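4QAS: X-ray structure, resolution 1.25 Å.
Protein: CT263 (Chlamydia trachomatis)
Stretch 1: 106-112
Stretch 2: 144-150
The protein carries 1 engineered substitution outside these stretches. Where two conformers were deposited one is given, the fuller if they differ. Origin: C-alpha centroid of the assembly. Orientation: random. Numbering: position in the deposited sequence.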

# COMPACT_ATOMS: atom_id res chain seq x y z
N GLU A 106 8.87 31.64 18.07
CA GLU A 106 8.79 30.60 17.07
C GLU A 106 10.19 30.21 16.61
O GLU A 106 11.15 30.99 16.69
N GLU A 107 10.29 28.99 16.14
CA GLU A 107 11.41 28.54 15.34
C GLU A 107 10.81 27.92 14.09
O GLU A 107 9.61 27.58 14.07
N GLU A 108 11.60 27.79 13.04
CA GLU A 108 11.07 27.28 11.79
C GLU A 108 12.17 26.61 11.01
O GLU A 108 13.30 27.11 10.96
N LEU A 109 11.85 25.47 10.39
CA LEU A 109 12.76 24.75 9.54
C LEU A 109 12.09 24.34 8.25
O LEU A 109 10.93 23.89 8.25
N GLU A 110 12.82 24.44 7.16
CA GLU A 110 12.37 23.88 5.90
C GLU A 110 12.43 22.35 5.97
O GLU A 110 13.29 21.76 6.62
N VAL A 111 11.48 21.72 5.27
CA VAL A 111 11.52 20.28 5.12
C VAL A 111 11.38 19.97 3.64
O VAL A 111 11.00 20.80 2.82
N THR A 112 11.81 18.76 3.30
CA THR A 112 11.98 18.39 1.89
C THR A 112 10.64 17.92 1.34
O THR A 112 10.12 16.89 1.80
N GLY A 144 5.92 17.41 14.52
CA GLY A 144 6.67 17.63 13.29
C GLY A 144 7.94 18.43 13.48
O GLY A 144 9.00 18.06 12.97
N PHE A 145 7.87 19.55 14.20
CA PHE A 145 9.09 20.34 14.34
C PHE A 145 10.16 19.57 15.09
O PHE A 145 11.32 19.55 14.70
N PHE A 146 9.77 18.93 16.21
CA PHE A 146 10.70 18.11 16.97
C PHE A 146 11.43 17.12 16.08
O PHE A 146 12.65 16.99 16.16
N ILE A 147 10.70 16.45 15.19
CA ILE A 147 11.31 15.43 14.35
C ILE A 147 12.26 16.07 13.35
O ILE A 147 13.37 15.58 13.13
N ALA A 148 11.82 17.15 12.68
CA ALA A 148 12.68 17.81 11.70
C ALA A 148 13.96 18.31 12.35
O ALA A 148 15.05 18.25 11.75
N LYS A 149 13.86 18.86 13.57
CA LYS A 149 15.05 19.36 14.24
C LYS A 149 15.99 18.21 14.61
O LYS A 149 17.21 18.33 14.45
N GLN A 150 15.44 17.09 15.08
CA GLN A 150 16.29 15.94 15.36
C GLN A 150 16.95 15.41 14.10
O GLN A 150 18.12 15.01 14.13

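What forms the apolar centre of this contact? Phe145 does, pointing from the helix toward the strand with chi1 in the t well and chi2 at -86°. Buried in the structure, it has more of its area covered by the other stretch than any other residue here. Leu109 meets it from the strand, its CG lying 3.8 Å from CE2 of Phe145 in an oblique approach. The backbone is involved as well, since N of Glu108 sits 3.8 Å from the same CE2.

How does the packing continue along the helix? Ala148, one turn after Phe145, also points toward the strand, and its small side chain receives two neighbours. CG1 of Val111, a residue with chi1 in m, comes within 3.8 Å of CB of Ala148, while CD1 of Leu109 lies 4.3 Å from that CB. The m, t rotamer of Leu109 also brings its CD1 to 3.8 Å from CA of Lys149, so this one leucine spans three helix residues. CA of Val111 and CA of Ala148, 7.1 Å apart, are the closest pair of CA atoms across the two stretches.

Which side chains make the edge? Lys149 leaves the helix sideways, with chi angles t, p, t, p, and offers its aliphatic part: its CD is 4.1 Å from CD1 of Leu109. Glu107 points toward the helix in a p, t conformation, laying CG over one face of the Phe145 ring and bringing its CD to 3.1 Å from CE1 of Phe145. Glu107 is exposed and poorly ordered, so the short distance deserves caution.

Do polar groups tie the stretches together? No hydrogen bond crosses between them, and the contact rests on apolar packing and the glutamate against the ring. Glu108 and Glu110 point away from the helix; OE1 of Glu108 is hydrogen-bonded elsewhere in the structure.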

# COMPACT_ATOMS: atom_id res chain seq x y z
CB GLU A 106 8.04 31.09 15.80
CG GLU A 106 6.64 31.61 16.01
CD GLU A 106 5.96 31.98 14.69
OE1 GLU A 106 6.65 32.03 13.65
OE2 GLU A 106 4.73 32.21 14.69
CB GLU A 107 12.29 27.55 16.12
CG GLU A 107 11.53 26.47 16.88
CD GLU A 107 12.45 25.64 17.78
OE1 GLU A 107 13.68 25.74 17.63
OE2 GLU A 107 11.92 24.89 18.63
CB GLU A 108 10.44 28.41 10.95
CG GLU A 108 9.68 27.92 9.73
CD GLU A 108 9.04 29.05 8.92
OE1 GLU A 108 8.52 28.79 7.81
OE2 GLU A 108 9.09 30.21 9.39
CB LEU A 109 13.28 23.50 10.22
CG LEU A 109 14.29 23.69 11.34
CD1 LEU A 109 14.51 22.33 12.01
CD2 LEU A 109 15.58 24.29 10.85
CB GLU A 110 13.26 24.36 4.76
CG GLU A 110 12.59 24.29 3.40
CD GLU A 110 11.52 25.37 3.21
OE1 GLU A 110 10.79 25.32 2.19
OE2 GLU A 110 11.45 26.30 4.04
CB VAL A 111 10.49 19.51 5.96
CG1 VAL A 111 10.93 19.43 7.42
CG2 VAL A 111 9.16 20.16 5.87
CB THR A 112 12.99 17.27 1.79
OG1 THR A 112 14.25 17.76 2.28
CG2 THR A 112 13.15 16.82 0.33
CB PHE A 145 8.86 21.69 15.02
CG PHE A 145 10.11 22.50 15.05
CD1 PHE A 145 11.02 22.34 16.07
CD2 PHE A 145 10.43 23.37 14.01
CE1 PHE A 145 12.19 23.03 16.07
CE2 PHE A 145 11.58 24.09 14.02
CZ PHE A 145 12.48 23.92 15.06
CB PHE A 146 9.93 17.39 18.08
CG PHE A 146 10.73 16.33 18.79
CD1 PHE A 146 11.82 16.69 19.53
CD2 PHE A 146 10.39 14.98 18.70
CE1 PHE A 146 12.59 15.76 20.20
CE2 PHE A 146 11.16 14.03 19.37
CZ PHE A 146 12.26 14.43 20.12
CB ILE A 147 10.22 14.60 13.65
CG1 ILE A 147 9.41 13.83 14.70
CG2 ILE A 147 10.85 13.64 12.64
CD1 ILE A 147 8.10 13.26 14.18
CB ALA A 148 11.96 18.98 11.05
CB LYS A 149 14.66 20.17 15.47
CG LYS A 149 15.83 20.73 16.25
CD LYS A 149 16.63 21.73 15.42
CE LYS A 149 17.71 22.42 16.23
NZ LYS A 149 18.69 21.46 16.80
CB GLN A 150 15.50 14.83 16.08
CG GLN A 150 15.00 15.22 17.47
CD GLN A 150 16.11 15.73 18.36
OE1 GLN A 150 16.30 16.94 18.49
NE2 GLN A 150 16.86 14.82 18.95